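Long-range contacts in eukaryotic translation initiation factor 2A (Schizosaccharomyces pombe, PDB 3WJ9), which probably directs binding of initiator methionyl-tRNA to 40S ribosomal subunits for a few specific mRNAs, this chain being its beta-propeller part: residues N331-I336 with T350-N355; L368-T373 with K384-T389. All blocks are in the same frame, centred on the assembly; numbering follows the deposited sequence.

Contact 1. Residues N331-I336 with T350-N355; sequences NLQGSI and TVEAAN
The first torsions of Leu332 (chi1 -79°) and Asn355 (chi1 -65°) set each CG beside its own backbone N, anti to the carbonyl carbon, and the two side chains lie side by side, pointing the same way. The amide oxygen OD1 of Asn355 rests 3.2 Å from Leu332 CG. Asn355 has positive phi, which asparagine tolerates well. An alanine at Asn355 would probably leave Leu332 without its flat amide neighbour, its branches freer to turn.

Glu352, extended with CG anti to the backbone N (chi1 -173°), passes Ser335 OG with CG at 3.5 Å and brings OE2 within 3.3 Å of Gln333 CA. Ile336 O receives Val351 N at 2.8 Å. On the face of these two residues, Ile336 CB packs 3.6 Å from Val351 CG2, while Leu325 and Ala327 of strand 323-327 also touch Ile336.

Apolar branched chains thus suit the face of Ile336 and Val351, turned to neighbouring strands, and polar ones that of Ser335 and Glu352, where Glu352 is exposed. Past the strand ends Gly334, where a side chain would crowd Ala353 O, still accepts Ala353 N at its O (2.6 Å); only Asn355 N to Asn331 O, further out, is weak and long.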
ATOM      1  N   ASN A 331      -0.148  -4.444  19.781  1.00 60.81           N
ATOM      2  CA  ASN A 331      -0.182  -4.760  21.202  1.00 67.70           C
ATOM      3  C   ASN A 331      -1.612  -4.928  21.696  1.00 64.54           C
ATOM      4  O   ASN A 331      -2.562  -4.697  20.950  1.00 72.86           O
ATOM      5  CB  ASN A 331       0.523  -3.663  21.997  1.00 66.63           C
ATOM      6  CG  ASN A 331       0.030  -2.280  21.631  1.00 62.12           C
ATOM      7  OD1 ASN A 331      -1.133  -1.944  21.855  1.00 65.79           O
ATOM      8  ND2 ASN A 331       0.910  -1.471  21.054  1.00 44.23           N
ATOM      9  N   LEU A 332      -1.764  -5.323  22.956  1.00 49.76           N
ATOM     10  CA  LEU A 332      -3.090  -5.474  23.544  1.00 57.29           C
ATOM     11  C   LEU A 332      -3.687  -4.108  23.866  1.00 61.13           C
ATOM     12  O   LEU A 332      -3.021  -3.083  23.713  1.00 54.16           O
ATOM     13  CB  LEU A 332      -3.034  -6.338  24.806  1.00 71.39           C
ATOM     14  CG  LEU A 332      -2.960  -7.856  24.623  1.00 71.48           C
ATOM     15  CD1 LEU A 332      -1.579  -8.309  24.162  1.00 76.75           C
ATOM     16  CD2 LEU A 332      -3.351  -8.569  25.901  1.00 56.25           C
ATOM     17  N   GLN A 333      -4.942  -4.106  24.309  1.00 71.64           N
ATOM     18  CA  GLN A 333      -5.652  -2.881  24.674  1.00 69.10           C
ATOM     19  C   GLN A 333      -5.648  -1.861  23.540  1.00 64.36           C
ATOM     20  O   GLN A 333      -5.411  -0.674  23.760  1.00 73.64           O
ATOM     21  CB  GLN A 333      -5.043  -2.266  25.938  1.00 79.66           C
ATOM     22  CG  GLN A 333      -5.143  -3.151  27.168  1.00 84.51           C
ATOM     23  CD  GLN A 333      -3.793  -3.642  27.651  1.00 67.52           C
ATOM     24  OE1 GLN A 333      -2.781  -2.957  27.507  1.00 66.24           O
ATOM     25  NE2 GLN A 333      -3.771  -4.839  28.222  1.00 45.23           N
ATOM     26  N   GLY A 334      -5.912  -2.334  22.327  1.00 60.87           N
ATOM     27  CA  GLY A 334      -5.889  -1.475  21.159  1.00 62.56           C
ATOM     28  C   GLY A 334      -7.226  -0.824  20.869  1.00 55.66           C
ATOM     29  O   GLY A 334      -8.100  -1.427  20.252  1.00 59.77           O
ATOM     30  N   SER A 335      -7.383   0.417  21.314  1.00 45.35           N
ATOM     31  CA  SER A 335      -8.622   1.155  21.093  1.00 46.01           C
ATOM     32  C   SER A 335      -8.615   1.862  19.743  1.00 45.59           C
ATOM     33  O   SER A 335      -7.603   1.874  19.044  1.00 49.17           O
ATOM     34  CB  SER A 335      -8.850   2.167  22.217  1.00 47.13           C
ATOM     35  OG  SER A 335      -8.971   1.517  23.469  1.00 63.85           O
ATOM     36  N   ILE A 336      -9.756   2.441  19.380  1.00 48.90           N
ATOM     37  CA  ILE A 336      -9.886   3.188  18.132  1.00 38.71           C
ATOM     38  C   ILE A 336     -10.740   4.439  18.334  1.00 33.13           C
ATOM     39  O   ILE A 336     -11.826   4.371  18.914  1.00 54.06           O
ATOM     40  CB  ILE A 336     -10.515   2.328  17.008  1.00 36.44           C
ATOM     41  CG1 ILE A 336      -9.606   1.153  16.639  1.00 39.18           C
ATOM     42  CG2 ILE A 336     -10.794   3.176  15.774  1.00 41.10           C
ATOM     43  CD1 ILE A 336     -10.136   0.303  15.506  1.00 31.44           C
ATOM     44  N   THR A 350     -15.661   6.099  19.871  1.00 60.56           N
ATOM     45  CA  THR A 350     -14.527   5.401  20.456  1.00 46.21           C
ATOM     46  C   THR A 350     -14.873   3.925  20.583  1.00 51.95           C
ATOM     47  O   THR A 350     -15.823   3.561  21.276  1.00 63.54           O
ATOM     48  CB  THR A 350     -14.145   5.960  21.840  1.00 51.48           C
ATOM     49  OG1 THR A 350     -13.638   7.293  21.703  1.00 66.45           O
ATOM     50  CG2 THR A 350     -13.078   5.086  22.490  1.00 40.68           C
ATOM     51  N   VAL A 351     -14.119   3.079  19.890  1.00 51.32           N
ATOM     52  CA  VAL A 351     -14.267   1.636  20.029  1.00 46.47           C
ATOM     53  C   VAL A 351     -12.922   1.024  20.377  1.00 39.27           C
ATOM     54  O   VAL A 351     -11.878   1.634  20.153  1.00 56.18           O
ATOM     55  CB  VAL A 351     -14.809   0.968  18.744  1.00 50.21           C
ATOM     56  CG1 VAL A 351     -16.027   1.709  18.226  1.00 55.40           C
ATOM     57  CG2 VAL A 351     -13.731   0.896  17.674  1.00 44.38           C
ATOM     58  N   GLU A 352     -12.943  -0.179  20.937  1.00 40.95           N
ATOM     59  CA  GLU A 352     -11.698  -0.884  21.178  1.00 49.97           C
ATOM     60  C   GLU A 352     -11.649  -2.162  20.364  1.00 49.18           C
ATOM     61  O   GLU A 352     -12.646  -2.870  20.224  1.00 37.24           O
ATOM     62  CB  GLU A 352     -11.511  -1.198  22.663  1.00 68.24           C
ATOM     63  CG  GLU A 352     -10.143  -1.788  22.973  1.00 75.81           C
ATOM     64  CD  GLU A 352      -9.965  -2.144  24.433  1.00 75.12           C
ATOM     65  OE1 GLU A 352     -10.886  -1.874  25.228  1.00 91.96           O
ATOM     66  OE2 GLU A 352      -8.897  -2.688  24.785  1.00 61.55           O
ATOM     67  N   ALA A 353     -10.477  -2.436  19.808  1.00 52.24           N
ATOM     68  CA  ALA A 353     -10.222  -3.688  19.123  1.00 53.31           C
ATOM     69  C   ALA A 353      -8.858  -4.191  19.563  1.00 52.13           C
ATOM     70  O   ALA A 353      -7.853  -3.975  18.886  1.00 60.38           O
ATOM     71  CB  ALA A 353     -10.282  -3.510  17.618  1.00 57.06           C
ATOM     72  N   ALA A 354      -8.832  -4.824  20.731  1.00 48.24           N
ATOM     73  CA  ALA A 354      -7.605  -5.369  21.292  1.00 52.26           C
ATOM     74  C   ALA A 354      -6.945  -6.318  20.305  1.00 50.07           C
ATOM     75  O   ALA A 354      -7.629  -7.081  19.619  1.00 56.66           O
ATOM     76  CB  ALA A 354      -7.894  -6.080  22.602  1.00 66.84           C
ATOM     77  N   ASN A 355      -5.619  -6.240  20.224  1.00 59.48           N
ATOM     78  CA  ASN A 355      -4.829  -7.113  19.364  1.00 59.49           C
ATOM     79  C   ASN A 355      -5.146  -6.960  17.877  1.00 61.65           C
ATOM     80  O   ASN A 355      -4.777  -7.813  17.070  1.00 72.87           O
ATOM     81  CB  ASN A 355      -5.022  -8.572  19.785  1.00 57.77           C
ATOM     82  CG  ASN A 355      -4.474  -8.855  21.168  1.00 67.73           C
ATOM     83  OD1 ASN A 355      -3.351  -8.473  21.490  1.00 76.45           O
ATOM     84  ND2 ASN A 355      -5.270  -9.521  21.997  1.00 63.93           N
TER

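Contact 2. Residues L368-T373 with K384-T389; sequences LLTAVT and KIWHIT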
ATOM      1  N   LEU A 368     -16.476   0.339   8.992  1.00 36.58           N
ATOM      2  CA  LEU A 368     -15.107   0.153   9.443  1.00 29.90           C
ATOM      3  C   LEU A 368     -14.842  -1.318   9.722  1.00 34.03           C
ATOM      4  O   LEU A 368     -15.573  -1.954  10.477  1.00 52.09           O
ATOM      5  CB  LEU A 368     -14.838   0.992  10.694  1.00 27.59           C
ATOM      6  CG  LEU A 368     -13.410   0.971  11.235  1.00 43.47           C
ATOM      7  CD1 LEU A 368     -12.467   1.565  10.204  1.00 62.79           C
ATOM      8  CD2 LEU A 368     -13.321   1.739  12.545  1.00 47.41           C
ATOM      9  N   LEU A 369     -13.797  -1.855   9.104  1.00 31.66           N
ATOM     10  CA  LEU A 369     -13.416  -3.244   9.328  1.00 28.94           C
ATOM     11  C   LEU A 369     -12.227  -3.300  10.280  1.00 28.77           C
ATOM     12  O   LEU A 369     -11.321  -2.472  10.201  1.00 46.42           O
ATOM     13  CB  LEU A 369     -13.083  -3.937   8.000  1.00 39.28           C
ATOM     14  CG  LEU A 369     -12.951  -5.466   7.951  1.00 35.53           C
ATOM     15  CD1 LEU A 369     -13.227  -5.972   6.544  1.00 36.50           C
ATOM     16  CD2 LEU A 369     -11.576  -5.936   8.407  1.00 38.11           C
ATOM     17  N   THR A 370     -12.250  -4.263  11.195  1.00 35.23           N
ATOM     18  CA  THR A 370     -11.091  -4.558  12.026  1.00 26.00           C
ATOM     19  C   THR A 370     -10.869  -6.063  12.029  1.00 33.61           C
ATOM     20  O   THR A 370     -11.813  -6.834  11.867  1.00 40.98           O
ATOM     21  CB  THR A 370     -11.258  -4.049  13.477  1.00 26.85           C
ATOM     22  OG1 THR A 370     -12.367  -4.706  14.102  1.00 39.96           O
ATOM     23  CG2 THR A 370     -11.476  -2.542  13.506  1.00 20.47           C
ATOM     24  N   ALA A 371      -9.619  -6.480  12.195  1.00 35.23           N
ATOM     25  CA  ALA A 371      -9.299  -7.900  12.228  1.00 32.87           C
ATOM     26  C   ALA A 371      -8.115  -8.176  13.138  1.00 37.28           C
ATOM     27  O   ALA A 371      -7.359  -7.271  13.489  1.00 40.88           O
ATOM     28  CB  ALA A 371      -9.016  -8.417  10.822  1.00 28.79           C
ATOM     29  N   VAL A 372      -7.971  -9.435  13.528  1.00 46.39           N
ATOM     30  CA  VAL A 372      -6.802  -9.890  14.265  1.00 44.06           C
ATOM     31  C   VAL A 372      -6.221 -11.074  13.500  1.00 38.89           C
ATOM     32  O   VAL A 372      -6.913 -12.065  13.269  1.00 41.67           O
ATOM     33  CB  VAL A 372      -7.154 -10.283  15.713  1.00 51.63           C
ATOM     34  CG1 VAL A 372      -5.943 -10.859  16.415  1.00 53.51           C
ATOM     35  CG2 VAL A 372      -7.688  -9.074  16.473  1.00 53.15           C
ATOM     36  N   THR A 373      -4.959 -10.965  13.092  1.00 55.15           N
ATOM     37  CA  THR A 373      -4.403 -11.907  12.125  1.00 53.66           C
ATOM     38  C   THR A 373      -3.169 -12.683  12.594  1.00 60.58           C
ATOM     39  O   THR A 373      -2.391 -12.220  13.425  1.00 64.13           O
ATOM     40  CB  THR A 373      -4.036 -11.182  10.809  1.00 52.46           C
ATOM     41  OG1 THR A 373      -3.043 -10.182  11.067  1.00 53.70           O
ATOM     42  CG2 THR A 373      -5.266 -10.523  10.202  1.00 52.24           C
ATOM     43  N   LYS A 384     -14.386  -8.160  12.405  1.00 24.85           N
ATOM     44  CA  LYS A 384     -15.499  -7.360  12.899  1.00 22.70           C
ATOM     45  C   LYS A 384     -15.701  -6.115  12.039  1.00 30.46           C
ATOM     46  O   LYS A 384     -14.771  -5.336  11.834  1.00 39.33           O
ATOM     47  CB  LYS A 384     -15.277  -6.964  14.360  1.00 32.02           C
ATOM     48  CG  LYS A 384     -16.448  -6.233  14.985  1.00 33.10           C
ATOM     49  CD  LYS A 384     -16.359  -6.263  16.498  1.00 45.38           C
ATOM     50  CE  LYS A 384     -17.519  -5.526  17.137  1.00 60.37           C
ATOM     51  NZ  LYS A 384     -17.367  -5.444  18.615  1.00 45.58           N
ATOM     52  N   ILE A 385     -16.918  -5.941  11.533  1.00 27.75           N
ATOM     53  CA  ILE A 385     -17.270  -4.756  10.757  1.00 31.49           C
ATOM     54  C   ILE A 385     -18.091  -3.804  11.623  1.00 31.18           C
ATOM     55  O   ILE A 385     -19.062  -4.215  12.257  1.00 43.18           O
ATOM     56  CB  ILE A 385     -18.063  -5.111   9.473  1.00 25.39           C
ATOM     57  CG1 ILE A 385     -17.176  -5.853   8.470  1.00 28.50           C
ATOM     58  CG2 ILE A 385     -18.615  -3.860   8.819  1.00 38.86           C
ATOM     59  CD1 ILE A 385     -17.133  -7.353   8.659  1.00 31.56           C
ATOM     60  N   TRP A 386     -17.693  -2.535  11.655  1.00 35.74           N
ATOM     61  CA  TRP A 386     -18.332  -1.542  12.516  1.00 32.80           C
ATOM     62  C   TRP A 386     -19.011  -0.455  11.701  1.00 30.22           C
ATOM     63  O   TRP A 386     -18.573  -0.143  10.595  1.00 40.26           O
ATOM     64  CB  TRP A 386     -17.314  -0.874  13.448  1.00 37.30           C
ATOM     65  CG  TRP A 386     -16.309  -1.778  14.094  1.00 27.36           C
ATOM     66  CD1 TRP A 386     -15.325  -2.492  13.473  1.00 29.45           C
ATOM     67  CD2 TRP A 386     -16.156  -2.022  15.496  1.00 50.18           C
ATOM     68  NE1 TRP A 386     -14.588  -3.187  14.400  1.00 42.12           N
ATOM     69  CE2 TRP A 386     -15.076  -2.913  15.652  1.00 52.29           C
ATOM     70  CE3 TRP A 386     -16.835  -1.585  16.638  1.00 55.60           C
ATOM     71  CZ2 TRP A 386     -14.657  -3.369  16.898  1.00 62.86           C
ATOM     72  CZ3 TRP A 386     -16.421  -2.043  17.873  1.00 51.49           C
ATOM     73  CH2 TRP A 386     -15.342  -2.926  17.994  1.00 63.78           C
ATOM     74  N   HIS A 387     -20.064   0.141  12.249  1.00 37.03           N
ATOM     75  CA  HIS A 387     -20.585   1.377  11.681  1.00 35.14           C
ATOM     76  C   HIS A 387     -19.631   2.514  12.009  1.00 43.58           C
ATOM     77  O   HIS A 387     -18.728   2.352  12.827  1.00 42.07           O
ATOM     78  CB  HIS A 387     -21.983   1.692  12.209  1.00 49.55           C
ATOM     79  CG  HIS A 387     -23.031   0.729  11.751  1.00 48.20           C
ATOM     80  ND1 HIS A 387     -23.246  -0.487  12.366  1.00 61.07           N
ATOM     81  CD2 HIS A 387     -23.914   0.794  10.727  1.00 47.07           C
ATOM     82  CE1 HIS A 387     -24.224  -1.122  11.747  1.00 56.64           C
ATOM     83  NE2 HIS A 387     -24.646  -0.368  10.749  1.00 63.79           N
ATOM     84  N   ILE A 388     -19.831   3.667  11.380  1.00 47.43           N
ATOM     85  CA  ILE A 388     -19.002   4.830  11.674  1.00 45.20           C
ATOM     86  C   ILE A 388     -19.453   5.456  12.991  1.00 60.32           C
ATOM     87  O   ILE A 388     -18.776   6.320  13.551  1.00 62.04           O
ATOM     88  CB  ILE A 388     -19.062   5.877  10.541  1.00 45.14           C
ATOM     89  CG1 ILE A 388     -17.786   6.721  10.524  1.00 53.31           C
ATOM     90  CG2 ILE A 388     -20.312   6.739  10.660  1.00 64.54           C
ATOM     91  CD1 ILE A 388     -16.541   5.918  10.240  1.00 47.17           C
ATOM     92  N   THR A 389     -20.601   4.998  13.481  1.00 61.32           N
ATOM     93  CA  THR A 389     -21.163   5.489  14.731  1.00 52.83           C
ATOM     94  C   THR A 389     -20.620   4.711  15.926  1.00 59.49           C
ATOM     95  O   THR A 389     -20.423   5.270  17.001  1.00 58.14           O
ATOM     96  CB  THR A 389     -22.702   5.397  14.731  1.00 59.08           C
ATOM     97  OG1 THR A 389     -23.103   4.023  14.821  1.00 54.51           O
ATOM     98  CG2 THR A 389     -23.271   6.006  13.457  1.00 57.21           C
TER
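Leu368 pairs with Trp386 in antiparallel register, its N donating to Trp386 O at 2.7 Å. Its CB lies 4.1 Å from Trp386 CB, and the leucine also packs on Cys359 and Ile338, a buried place that suits a purely apolar side chain. The carbonyl O of Leu368 lies in the plane of the indole, at its edge, 3.1 Å from Trp386 CD1.

Leu369 faces the other way, with CG 4.3 Å from Ile385 CG1; Trp406 of strand 401-406 touches both, so hydrophobic residues fill that face.

Thr370 comes next, its N bonded to Lys384 O at 2.8 Å and its O accepting Lys384 N. With chi1 62°, OG1 sits between the backbone N and carbonyl carbon. There it accepts Trp386 NE1 at 2.7 Å, nearly straight (169°) and in the ring plane, the two side chains crossing at about a right angle. Within its own strand, the extended Lys384 sets CE 3.4 Å above one face of the indole, offset toward the rim.

A threonine bonded to a tryptophan of the third blade strand recalls the structural tetrad of WD repeats. The hydroxyl satisfies the buried indole N-H and is likely to fix the rotation of the ring, joining the second and third strands by side chains as well as backbone.

Running from the N terminus, the chain first meets contact 1, where 350-355 returns beside 331-336 and closes the hairpin of strands 335-340 and 346-352, the third and outermost strands of one four-stranded blade. Contact 2 opens only afterwards: 384-389 returns beside 368-373, pairing the second and third strands of the next blade. The loops therefore follow in series, neither nesting nor crossing. Yet their centres are about 11 Å apart and they touch: Val351 CB meets Trp386 CZ3 at 3.5 Å, and Val372 CG2 lies 3.2 Å from Asn355 O. Thr370 also packs on Ile336. Together they tie neighbouring blades; contact 1 itself spans the limit between WD 3 and WD 4.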